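Long-range contacts in pyruvate kinase (Pseudomonas aeruginosa, PDB 6QXL), which probably catalyses the last step of glycolysis, interconverting phosphoenolpyruvate plus ADP and pyruvate plus ATP, and binds the sugar phosphate glucose 6-phosphate: residues P390-R395 against F418-E422; G376-I380 against S399-Y403; S348-L352 against M368-H373; V306-T310 against H342-Q346; L22-I26 against L55-H59. All coordinates share one frame; numbering follows the deposited sequence.

Contact 1: residues P390-R395 against F418-E422; sequences PLIMSR and FRGVE
Leu391 lies over one face of the Phe418 ring: its CD1 is 4.1 Å from the ring centroid and only 16° off the normal, a CH-pi contact, while CB of Leu391 reaches CE2 of Phe418 at 3.7 Å. With CG of Leu391 anti to the backbone N (chi1 173°), the leucine side chain runs roughly perpendicular to that of the phenylalanine. Beside this pair, Ser394 sets its CB 3.3 Å from Arg419 O and 3.9 Å from Val421 CG2. No direct hydrogen bond joins the segments; instead water 1 donates to Ser394 O and to Arg419 O, bridging the two carbonyls. The touching residues are buried where helix 388-394 of the C-terminal alpha/beta domain packs on the type II turn Phe418-Val421, which leads into edge strand 421-425; Gly420 occupies the turn position with positive phi. Pro390, whose CB is 4.4 Å from Val421 CG1, also has its side chain about 4 Å from bound glucose 6-phosphate. In the next shell, Arg395 folds back on segment 390-395: NH2 donates to Ser394 OG at 2.9 Å, almost straight (170°) and in the guanidinium plane, while NE donates to Leu391 O at 3.0 Å along a more bent path. Asp311 then positions both segments, through a salt bridge to Arg395 NH2 and a hydrogen bond from Arg419 N.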
# COMPACT_ATOMS: atom_id res chain seq x y z
N PRO A 390 -23.14 17.53 -6.33
CA PRO A 390 -23.35 16.28 -5.58
C PRO A 390 -23.15 15.01 -6.42
O PRO A 390 -22.91 13.95 -5.87
CB PRO A 390 -24.78 16.40 -5.05
CG PRO A 390 -25.45 17.27 -6.05
CD PRO A 390 -24.41 18.26 -6.51
N LEU A 391 -23.18 15.11 -7.75
CA LEU A 391 -22.74 14.00 -8.57
C LEU A 391 -21.29 13.64 -8.26
O LEU A 391 -20.98 12.47 -8.05
CB LEU A 391 -22.90 14.34 -10.05
CG LEU A 391 -22.31 13.32 -11.04
CD1 LEU A 391 -23.02 12.00 -10.95
CD2 LEU A 391 -22.39 13.82 -12.45
N ILE A 392 -20.42 14.64 -8.22
CA ILE A 392 -19.01 14.42 -7.95
C ILE A 392 -18.83 13.92 -6.52
O ILE A 392 -18.14 12.93 -6.28
CB ILE A 392 -18.19 15.68 -8.17
CG1 ILE A 392 -18.38 16.24 -9.58
CG2 ILE A 392 -16.71 15.42 -7.90
CD1 ILE A 392 -18.11 15.29 -10.72
N MET A 393 -19.48 14.55 -5.56
CA MET A 393 -19.36 14.10 -4.18
C MET A 393 -19.66 12.60 -4.07
O MET A 393 -18.93 11.87 -3.40
CB MET A 393 -20.28 14.87 -3.24
CG MET A 393 -19.95 16.35 -3.12
SD MET A 393 -21.07 17.13 -1.96
CE MET A 393 -20.38 18.77 -1.88
N SER A 394 -20.69 12.14 -4.77
CA SER A 394 -21.18 10.79 -4.59
C SER A 394 -20.37 9.73 -5.35
O SER A 394 -20.61 8.55 -5.17
CB SER A 394 -22.66 10.72 -4.97
OG SER A 394 -22.85 11.09 -6.31
N ARG A 395 -19.40 10.16 -6.16
CA ARG A 395 -18.41 9.23 -6.71
C ARG A 395 -17.42 8.71 -5.68
O ARG A 395 -16.72 7.76 -5.95
CB ARG A 395 -17.60 9.86 -7.84
CG ARG A 395 -18.35 10.47 -9.00
CD ARG A 395 -19.39 9.58 -9.60
NE ARG A 395 -20.60 9.56 -8.78
CZ ARG A 395 -21.56 8.66 -8.87
NH1 ARG A 395 -21.46 7.66 -9.75
NH2 ARG A 395 -22.59 8.74 -8.05
N PHE A 418 -28.66 9.15 -7.70
CA PHE A 418 -27.29 9.28 -7.22
C PHE A 418 -27.15 8.56 -5.88
O PHE A 418 -27.89 8.85 -4.94
CB PHE A 418 -26.90 10.74 -7.00
CG PHE A 418 -26.86 11.60 -8.24
CD1 PHE A 418 -27.22 11.14 -9.49
CD2 PHE A 418 -26.46 12.92 -8.13
CE1 PHE A 418 -27.17 11.97 -10.61
CE2 PHE A 418 -26.41 13.76 -9.23
CZ PHE A 418 -26.77 13.27 -10.48
N ARG A 419 -26.19 7.67 -5.76
CA ARG A 419 -26.02 6.95 -4.52
C ARG A 419 -25.71 7.90 -3.36
O ARG A 419 -24.80 8.72 -3.45
CB ARG A 419 -24.89 5.92 -4.62
CG ARG A 419 -24.66 5.12 -3.34
CD ARG A 419 -23.75 3.96 -3.59
NE ARG A 419 -23.34 3.29 -2.35
CZ ARG A 419 -22.97 2.02 -2.27
NH1 ARG A 419 -22.97 1.25 -3.35
NH2 ARG A 419 -22.62 1.51 -1.10
N GLY A 420 -26.46 7.76 -2.26
CA GLY A 420 -26.21 8.50 -1.04
C GLY A 420 -26.75 9.94 -1.02
O GLY A 420 -26.55 10.63 -0.03
N VAL A 421 -27.41 10.38 -2.09
CA VAL A 421 -27.87 11.75 -2.20
C VAL A 421 -29.39 11.83 -1.94
O VAL A 421 -30.15 11.05 -2.49
CB VAL A 421 -27.58 12.32 -3.58
CG1 VAL A 421 -28.00 13.78 -3.67
CG2 VAL A 421 -26.10 12.16 -3.89
N GLU A 422 -29.81 12.77 -1.10
CA GLU A 422 -31.22 13.06 -0.88
C GLU A 422 -31.52 14.48 -1.33
O GLU A 422 -30.68 15.37 -1.23
CB GLU A 422 -31.59 12.89 0.60
CG GLU A 422 -31.57 11.44 1.10
CD GLU A 422 -31.48 11.26 2.63
OE1 GLU A 422 -32.45 11.70 3.28
OE2 GLU A 422 -30.50 10.63 3.13
O HOH W 1 -22.01 7.72 -2.98

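Contact 2: residues G376-I380 against S399-Y403; sequences GIKAI and SVPIY
Ile380 and Val400 meet at about a right angle, CD1 of the isoleucine lying 3.7 Å from CG1 of the valine. The first torsion of Val400 (chi1 75°) places CG1 between the backbone N and the carbonyl carbon, which turns that methyl to Ile380, while CG2 approaches the backbone of Ala379, 4.0 Å from its N. Tyr403 presents its ring edge to Ala379: CB of the alanine lies near the ring plane, 3.7 Å from Tyr403 CE2. Pro401, between Val400 and Tyr403 in sequence, rests its CD 3.4 Å from Lys378 O. The backbones set these orientations. Ile380 N donates to Pro401 O at 3.0 Å, and Tyr403 N donates to Ile380 O at 2.9 Å with an N-H...O angle of 164°; both acceptors are approached almost end-on. Ile380 thus bonds to the residues before and after Ile402, the signature of a parallel bridge, and the side chains of Ile380 and Ile402 project from the same sheet face. There Met393 of helix 388-394 touches both isoleucines, and Met368 of helix 359-373 touches Ile380 and Val400. The directions of residues 377-380 and 400-403 differ by 34°, and the pairing starts only where the loop at Val400-Pro401 enters strand 402-406. This is the parallel strand pair of a beta-alpha-beta crossover, strand 377-383, helix 388-394, strand 402-406, in the C-terminal alpha/beta domain.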
# COMPACT_ATOMS: atom_id res chain seq x y z
N GLY A 376 -17.34 14.22 13.47
CA GLY A 376 -18.35 15.15 13.92
C GLY A 376 -19.28 15.64 12.82
O GLY A 376 -20.39 16.11 13.12
N ILE A 377 -18.84 15.56 11.56
CA ILE A 377 -19.66 15.94 10.43
C ILE A 377 -20.72 14.87 10.18
O ILE A 377 -20.38 13.73 9.95
CB ILE A 377 -18.82 16.18 9.18
CG1 ILE A 377 -18.03 17.47 9.37
CG2 ILE A 377 -19.70 16.29 7.93
CD1 ILE A 377 -16.83 17.59 8.45
N LYS A 378 -21.98 15.28 10.22
CA LYS A 378 -23.10 14.37 10.09
C LYS A 378 -23.86 14.55 8.79
O LYS A 378 -24.76 13.75 8.51
CB LYS A 378 -24.06 14.55 11.27
CG LYS A 378 -23.44 14.34 12.64
CD LYS A 378 -22.97 12.91 12.90
CE LYS A 378 -22.44 12.82 14.32
NZ LYS A 378 -21.60 11.63 14.48
N ALA A 379 -23.55 15.57 8.02
CA ALA A 379 -24.23 15.79 6.75
C ALA A 379 -23.50 16.77 5.88
O ALA A 379 -22.69 17.53 6.37
CB ALA A 379 -25.67 16.27 6.99
N ILE A 380 -23.78 16.73 4.59
CA ILE A 380 -23.24 17.67 3.64
C ILE A 380 -24.38 18.39 2.96
O ILE A 380 -25.21 17.77 2.32
CB ILE A 380 -22.39 16.97 2.57
CG1 ILE A 380 -21.20 16.27 3.25
CG2 ILE A 380 -21.97 17.97 1.50
CD1 ILE A 380 -20.26 15.63 2.30
N SER A 399 -20.03 7.07 3.96
CA SER A 399 -21.36 6.86 4.52
C SER A 399 -22.05 8.15 5.00
O SER A 399 -23.11 8.09 5.61
CB SER A 399 -21.27 5.85 5.66
OG SER A 399 -20.43 6.34 6.65
N VAL A 400 -21.47 9.32 4.70
CA VAL A 400 -22.05 10.58 5.12
C VAL A 400 -23.20 10.96 4.18
O VAL A 400 -23.05 10.89 2.96
CB VAL A 400 -21.00 11.71 5.12
CG1 VAL A 400 -20.64 12.20 3.70
CG2 VAL A 400 -21.51 12.90 5.93
N PRO A 401 -24.36 11.38 4.73
CA PRO A 401 -25.46 11.82 3.86
C PRO A 401 -25.15 13.07 3.06
O PRO A 401 -24.67 14.05 3.62
CB PRO A 401 -26.58 12.10 4.85
CG PRO A 401 -26.24 11.34 6.08
CD PRO A 401 -24.76 11.27 6.14
N ILE A 402 -25.38 13.00 1.76
CA ILE A 402 -25.22 14.13 0.87
C ILE A 402 -26.60 14.68 0.51
O ILE A 402 -27.43 13.99 -0.08
CB ILE A 402 -24.51 13.69 -0.42
CG1 ILE A 402 -23.14 13.10 -0.07
CG2 ILE A 402 -24.39 14.86 -1.40
CD1 ILE A 402 -22.42 12.45 -1.22
N TYR A 403 -26.86 15.94 0.88
CA TYR A 403 -28.14 16.59 0.58
C TYR A 403 -28.00 17.58 -0.55
O TYR A 403 -27.24 18.52 -0.44
CB TYR A 403 -28.66 17.25 1.82
CG TYR A 403 -29.01 16.26 2.89
CD1 TYR A 403 -30.21 15.57 2.86
CD2 TYR A 403 -28.13 15.98 3.92
CE1 TYR A 403 -30.53 14.64 3.84
CE2 TYR A 403 -28.47 15.07 4.92
CZ TYR A 403 -29.66 14.41 4.85
OH TYR A 403 -29.97 13.51 5.81

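Contact 3: residues S348-L352 against M368-H373; sequences SSHRL and MYTANH
The irregular segment 348-352 runs past helix 359-373 with its closest backbone approach at His350 and Tyr369, whose CA atoms are 6.5 Å apart. It opens with an ST turn, in which His350 N donates to Ser348 OG at 2.9 Å, and the imidazole of His350 enters an aromatic cluster with Tyr369 and His373 of segment 368-373. The tyrosine directs its edge at the face of His350, with planes 88° apart and centroids 5.8 Å from each other: a T-shaped pair. A chi1 of 171° points Tyr369 CG away from its amide nitrogen, which brings the ring edge up to the imidazole face. His373 meets His350 obliquely, its CE1 3.6 Å from His350 NE2, as the two side chains slide past each other in opposite directions. Asn372 lies at the imidazole's edge, its ND2 3.2 Å from His350 CE1 and the amide plane steeply inclined to the ring. That amide is held from outside, OD1 by Ser398 OG and ND2 by Arg397 O. The cluster continues across a subunit interface: Tyr369 stacks on Tyr369 of the second subunit, and its OH bonds to His350 O there, an exchange made reciprocally. The loop linking the barrel to the C-terminal domain thus takes part in tetramer assembly. Within segment 368-373, His373 ND1 donates to Tyr369 O at 2.8 Å, nearly straight (172°) and in the imidazole plane.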
# COMPACT_ATOMS: atom_id res chain seq x y z
N SER A 348 -12.49 5.37 1.69
CA SER A 348 -12.06 5.82 0.36
C SER A 348 -10.54 6.11 0.36
O SER A 348 -9.97 6.51 1.37
CB SER A 348 -12.87 7.06 -0.08
OG SER A 348 -12.42 7.57 -1.31
N SER A 349 -9.92 5.89 -0.79
CA SER A 349 -8.56 6.37 -1.05
C SER A 349 -8.51 7.86 -1.50
O SER A 349 -7.44 8.45 -1.59
CB SER A 349 -7.88 5.50 -2.10
OG SER A 349 -8.51 5.67 -3.38
N HIS A 350 -9.67 8.44 -1.79
CA HIS A 350 -9.82 9.87 -2.08
C HIS A 350 -9.05 10.38 -3.29
O HIS A 350 -8.62 11.54 -3.34
CB HIS A 350 -9.59 10.76 -0.85
CG HIS A 350 -10.57 10.52 0.25
ND1 HIS A 350 -11.84 11.07 0.31
CD2 HIS A 350 -10.48 9.69 1.31
CE1 HIS A 350 -12.45 10.61 1.36
NE2 HIS A 350 -11.66 9.79 2.02
N ARG A 351 -8.87 9.49 -4.27
CA ARG A 351 -8.17 9.80 -5.51
C ARG A 351 -6.77 10.39 -5.29
O ARG A 351 -6.32 11.23 -6.07
CB ARG A 351 -9.06 10.70 -6.38
CG ARG A 351 -10.40 10.04 -6.73
CD ARG A 351 -11.26 10.93 -7.60
NE ARG A 351 -12.39 10.19 -8.20
CZ ARG A 351 -13.29 10.72 -9.02
NH1 ARG A 351 -13.24 12.02 -9.34
NH2 ARG A 351 -14.25 9.96 -9.54
N LEU A 352 -6.09 9.91 -4.24
CA LEU A 352 -4.71 10.33 -3.95
C LEU A 352 -3.79 10.11 -5.13
O LEU A 352 -3.89 9.09 -5.83
CB LEU A 352 -4.13 9.61 -2.72
CG LEU A 352 -3.97 10.45 -1.46
CD1 LEU A 352 -5.25 11.08 -0.94
CD2 LEU A 352 -3.41 9.55 -0.36
N MET A 368 -15.69 15.54 0.56
CA MET A 368 -15.72 14.11 0.90
C MET A 368 -14.53 13.72 1.74
O MET A 368 -14.68 13.01 2.74
CB MET A 368 -15.82 13.26 -0.35
CG MET A 368 -17.10 13.51 -1.14
SD MET A 368 -18.60 13.51 -0.14
CE MET A 368 -18.76 11.78 0.26
N TYR A 369 -13.34 14.23 1.38
CA TYR A 369 -12.16 14.06 2.23
C TYR A 369 -12.42 14.56 3.64
O TYR A 369 -12.17 13.85 4.62
CB TYR A 369 -10.97 14.78 1.63
CG TYR A 369 -9.76 14.85 2.52
CD1 TYR A 369 -8.87 13.77 2.60
CD2 TYR A 369 -9.47 16.00 3.25
CE1 TYR A 369 -7.74 13.85 3.39
CE2 TYR A 369 -8.31 16.09 4.01
CZ TYR A 369 -7.45 15.02 4.07
OH TYR A 369 -6.31 15.12 4.82
N THR A 370 -12.93 15.77 3.77
CA THR A 370 -13.14 16.34 5.08
C THR A 370 -14.15 15.53 5.88
O THR A 370 -13.92 15.21 7.05
CB THR A 370 -13.59 17.80 4.97
OG1 THR A 370 -12.60 18.53 4.26
CG2 THR A 370 -13.78 18.41 6.33
N ALA A 371 -15.27 15.19 5.26
CA ALA A 371 -16.34 14.45 5.94
C ALA A 371 -15.90 13.06 6.38
O ALA A 371 -16.22 12.62 7.48
CB ALA A 371 -17.57 14.36 5.08
N ASN A 372 -15.13 12.39 5.53
CA ASN A 372 -14.65 11.06 5.89
C ASN A 372 -13.64 11.05 7.01
O ASN A 372 -13.40 10.00 7.57
CB ASN A 372 -14.05 10.33 4.66
CG ASN A 372 -15.12 9.62 3.84
OD1 ASN A 372 -16.32 9.74 4.08
ND2 ASN A 372 -14.68 8.88 2.87
N HIS A 373 -13.04 12.19 7.36
CA HIS A 373 -12.04 12.23 8.42
C HIS A 373 -12.43 12.98 9.68
O HIS A 373 -11.85 12.71 10.71
CB HIS A 373 -10.73 12.74 7.88
CG HIS A 373 -10.11 11.83 6.86
ND1 HIS A 373 -10.41 11.92 5.52
CD2 HIS A 373 -9.26 10.78 6.98
CE1 HIS A 373 -9.74 11.00 4.85
NE2 HIS A 373 -9.06 10.27 5.72

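Contact 4: residues V306-T310 against H342-Q346; sequences VLDYT and HPTSQ
Van der Waals packing centres on Leu307, whose CD2 lies 3.8 Å from His342 CB and rests against a hydroxyl, 3.9 Å from Ser345 OG. The side chains of Leu307 and His342 cross nearly perpendicularly. A chi1 of -58° swings the leucine CG toward the loop; CD1 continues the extended chain, and the other methyl, CD2, is the one that touches. Val261 of the third subunit packs on the same leucine, and Gly262 of that subunit on His342.

A direct hydrogen bond runs from Tyr309 OH to Ser345 O, 3.2 Å long and nearly in line with the carbonyl; the acceptor lies near the plane of the ring, at its edge. The hydroxyl has a further partner in Ser398 N, and Arg419 makes a cation-pi contact with the ring.

Water supplies the remaining link: water 2 donates to Leu307 O at 3.0 Å and lies 2.8 Å from Thr344 OG1. That hydroxyl also hydrogen-bonds to His342 ND1 at 3.0 Å, tying it to the imidazole.

Tyr309, with positive phi, closes helix 296-307 of the TIM barrel in a Schellman motif. The contact packs this helix end against the loop between helices 325-340 and 359-373, which runs on toward the C-terminal domain.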
# COMPACT_ATOMS: atom_id res chain seq x y z
N VAL A 306 -23.83 -3.77 -4.54
CA VAL A 306 -23.67 -2.67 -3.61
C VAL A 306 -22.21 -2.51 -3.20
O VAL A 306 -21.70 -1.39 -3.14
CB VAL A 306 -24.58 -2.85 -2.39
CG1 VAL A 306 -24.29 -1.79 -1.34
CG2 VAL A 306 -26.06 -2.78 -2.82
N LEU A 307 -21.52 -3.62 -2.95
CA LEU A 307 -20.10 -3.55 -2.61
C LEU A 307 -19.25 -3.14 -3.81
O LEU A 307 -18.25 -2.45 -3.61
CB LEU A 307 -19.62 -4.85 -2.03
CG LEU A 307 -20.34 -5.33 -0.77
CD1 LEU A 307 -19.77 -6.65 -0.31
CD2 LEU A 307 -20.32 -4.34 0.37
N ASP A 308 -19.65 -3.49 -5.03
CA ASP A 308 -18.98 -2.95 -6.22
C ASP A 308 -19.16 -1.42 -6.34
O ASP A 308 -18.53 -0.79 -7.19
CB ASP A 308 -19.49 -3.59 -7.52
CG ASP A 308 -19.33 -5.12 -7.58
OD1 ASP A 308 -18.32 -5.64 -7.04
OD2 ASP A 308 -20.22 -5.81 -8.17
N TYR A 309 -20.04 -0.84 -5.51
CA TYR A 309 -20.33 0.59 -5.49
C TYR A 309 -21.14 1.07 -6.71
O TYR A 309 -20.90 2.15 -7.26
CB TYR A 309 -19.07 1.47 -5.23
CG TYR A 309 -19.31 2.40 -4.08
CD1 TYR A 309 -19.29 1.91 -2.76
CD2 TYR A 309 -19.66 3.74 -4.29
CE1 TYR A 309 -19.55 2.74 -1.69
CE2 TYR A 309 -19.91 4.58 -3.21
CZ TYR A 309 -19.86 4.08 -1.92
OH TYR A 309 -20.14 4.89 -0.85
N THR A 310 -22.12 0.28 -7.09
CA THR A 310 -23.12 0.71 -8.05
C THR A 310 -23.95 1.83 -7.43
O THR A 310 -24.13 1.88 -6.20
CB THR A 310 -24.03 -0.49 -8.45
OG1 THR A 310 -24.71 -0.20 -9.68
CG2 THR A 310 -25.04 -0.85 -7.39
N HIS A 342 -21.08 -2.79 5.64
CA HIS A 342 -19.72 -3.32 5.44
C HIS A 342 -18.68 -2.18 5.52
O HIS A 342 -18.96 -1.06 5.07
CB HIS A 342 -19.62 -4.02 4.09
CG HIS A 342 -18.56 -5.09 4.02
ND1 HIS A 342 -17.32 -4.89 3.45
CD2 HIS A 342 -18.57 -6.38 4.44
CE1 HIS A 342 -16.62 -6.00 3.53
NE2 HIS A 342 -17.34 -6.91 4.14
N PRO A 343 -17.51 -2.45 6.11
CA PRO A 343 -16.45 -1.43 6.17
C PRO A 343 -15.96 -0.87 4.83
O PRO A 343 -15.61 0.30 4.77
CB PRO A 343 -15.32 -2.14 6.91
CG PRO A 343 -16.01 -3.16 7.75
CD PRO A 343 -17.16 -3.63 6.92
N THR A 344 -15.95 -1.68 3.78
CA THR A 344 -15.52 -1.19 2.46
C THR A 344 -16.50 -0.18 1.82
O THR A 344 -16.12 0.53 0.89
CB THR A 344 -15.27 -2.34 1.47
OG1 THR A 344 -16.49 -3.04 1.25
CG2 THR A 344 -14.20 -3.30 1.99
N SER A 345 -17.74 -0.13 2.30
CA SER A 345 -18.72 0.85 1.78
C SER A 345 -18.46 2.30 2.21
O SER A 345 -18.96 3.21 1.58
CB SER A 345 -20.17 0.43 2.12
OG SER A 345 -20.60 -0.56 1.19
N GLN A 346 -17.65 2.50 3.23
CA GLN A 346 -17.44 3.82 3.85
C GLN A 346 -16.00 4.36 3.78
O GLN A 346 -15.80 5.52 4.09
CB GLN A 346 -17.91 3.76 5.32
CG GLN A 346 -19.01 2.71 5.56
CD GLN A 346 -19.40 2.58 7.01
OE1 GLN A 346 -18.78 3.19 7.90
NE2 GLN A 346 -20.35 1.68 7.28
O HOH W 2 -17.83 -1.64 -0.75

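Contact 5: residues L22-I26 against L55-H59; sequences LEQLI and LAAKH
Glu23 OE2 accepts two hydrogen bonds of equal length: Lys58 NZ lies 2.9 Å away, in a salt bridge, and His59 NE2 lies 2.9 Å away from the same oxygen. The two donors use different lone pairs, the lysine the syn one beside OE1 and the histidine the anti one. The histidine bond is nearly straight, with an N-H...O angle of 168°, and OE2 lies in the imidazole plane at the ring edge, although the carboxylate itself is turned 64° from that ring. Glu23 gets there as an extended arm, its CG trans to the amide nitrogen (chi1 -173°). Lys58 is extended as well; its CG packs over one face of the His59 ring, which, with the NE2 bond, probably limits the ring's rotation. Two gripping donors would tend to keep the carboxylate ionised. Helices 19-28 and 42-58, which carry these groups, are the first two helices on the outside of the TIM barrel, each following its barrel strand, 7-11 and 32-36. Between them lies an apolar layer. Leu55 sets its two methyls against neighbouring residues of the first helix, CD1 3.9 Å from Leu22 CB and CD2 3.9 Å from Glu23 CB, the leucine lying crosswise to the aliphatic stem of the glutamate. One turn on, Ile26 sets CG2 against Ala56 CA at 4.0 Å, and its CG1 approaches Leu55 CB at 4.3 Å. Leu22 also touches Leu51 and Ile26 touches Val52, both further back along helix 42-58.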
# COMPACT_ATOMS: atom_id res chain seq x y z
N LEU A 22 -48.80 1.35 -7.30
CA LEU A 22 -47.82 2.42 -7.41
C LEU A 22 -47.63 3.14 -6.08
O LEU A 22 -46.51 3.39 -5.66
CB LEU A 22 -48.22 3.41 -8.50
CG LEU A 22 -48.06 2.85 -9.91
CD1 LEU A 22 -48.64 3.81 -10.93
CD2 LEU A 22 -46.61 2.56 -10.25
N GLU A 23 -48.73 3.44 -5.39
CA GLU A 23 -48.58 4.04 -4.08
C GLU A 23 -47.73 3.16 -3.16
O GLU A 23 -46.85 3.65 -2.46
CB GLU A 23 -49.95 4.34 -3.46
CG GLU A 23 -49.86 5.14 -2.14
CD GLU A 23 -51.14 5.82 -1.74
OE1 GLU A 23 -52.24 5.30 -1.97
OE2 GLU A 23 -51.05 6.93 -1.19
N GLN A 24 -47.98 1.85 -3.17
CA GLN A 24 -47.22 0.93 -2.34
C GLN A 24 -45.73 0.84 -2.71
O GLN A 24 -44.88 0.69 -1.83
CB GLN A 24 -47.84 -0.45 -2.38
CG GLN A 24 -49.07 -0.61 -1.51
CD GLN A 24 -49.70 -1.98 -1.72
OE1 GLN A 24 -50.57 -2.17 -2.61
NE2 GLN A 24 -49.22 -2.95 -0.97
N LEU A 25 -45.43 0.94 -4.02
CA LEU A 25 -44.06 0.96 -4.48
C LEU A 25 -43.33 2.24 -4.04
O LEU A 25 -42.16 2.19 -3.65
CB LEU A 25 -43.99 0.84 -6.02
CG LEU A 25 -44.44 -0.43 -6.71
CD1 LEU A 25 -44.35 -0.24 -8.22
CD2 LEU A 25 -43.62 -1.62 -6.24
N ILE A 26 -44.02 3.36 -4.13
CA ILE A 26 -43.49 4.64 -3.66
C ILE A 26 -43.17 4.54 -2.17
O ILE A 26 -42.08 4.93 -1.74
CB ILE A 26 -44.48 5.79 -3.94
CG1 ILE A 26 -44.77 5.81 -5.48
CG2 ILE A 26 -43.95 7.11 -3.45
CD1 ILE A 26 -43.74 5.99 -6.45
N LEU A 55 -48.13 10.65 -6.78
CA LEU A 55 -48.00 9.85 -5.57
C LEU A 55 -46.68 10.10 -4.84
O LEU A 55 -46.63 10.07 -3.60
CB LEU A 55 -48.17 8.39 -5.92
CG LEU A 55 -49.61 8.02 -6.29
CD1 LEU A 55 -49.66 6.71 -7.08
CD2 LEU A 55 -50.47 7.91 -5.04
N ALA A 56 -45.61 10.35 -5.59
CA ALA A 56 -44.35 10.74 -4.96
C ALA A 56 -44.52 12.04 -4.17
O ALA A 56 -44.23 12.09 -2.96
CB ALA A 56 -43.23 10.90 -6.00
N ALA A 57 -45.05 13.07 -4.83
CA ALA A 57 -45.33 14.36 -4.17
C ALA A 57 -46.24 14.17 -2.94
O ALA A 57 -45.99 14.75 -1.89
CB ALA A 57 -45.95 15.34 -5.14
N LYS A 58 -47.25 13.33 -3.07
CA LYS A 58 -48.14 13.05 -1.95
C LYS A 58 -47.38 12.58 -0.71
O LYS A 58 -47.79 12.87 0.40
CB LYS A 58 -49.20 12.02 -2.35
CG LYS A 58 -50.06 11.51 -1.19
CD LYS A 58 -51.23 10.67 -1.66
CE LYS A 58 -51.98 10.05 -0.47
NZ LYS A 58 -52.99 9.04 -0.91
N HIS A 59 -46.29 11.85 -0.89
CA HIS A 59 -45.51 11.32 0.23
C HIS A 59 -44.14 11.96 0.40
O HIS A 59 -43.30 11.40 1.09
CB HIS A 59 -45.40 9.82 0.10
CG HIS A 59 -46.72 9.12 0.17
ND1 HIS A 59 -47.34 8.83 1.37
CD2 HIS A 59 -47.56 8.70 -0.80
CE1 HIS A 59 -48.50 8.26 1.12
NE2 HIS A 59 -48.64 8.13 -0.19

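Along the chain contact 5 closes first, then contacts 4 and 3 in series, while contacts 1 and 2 come last and interleave. Contact 5 stands apart on the barrel's outer helices, its centre 23 to 35 Å from the others. Contacts 1 and 2, with centres 11 Å apart, share one sheet: strands 421-425 and 402-406 are neighbours, bonded between Glu422 N and Ile402 O. Contact 3 supplies helix 359-373, which packs against strand 377-383 and touches contact 1 at Met393. Contact 4 reaches contact 1 through Arg419. Contacts 1 to 4 thus form a continuous network from barrel to regulator-binding C-terminal domain and subunit interfaces.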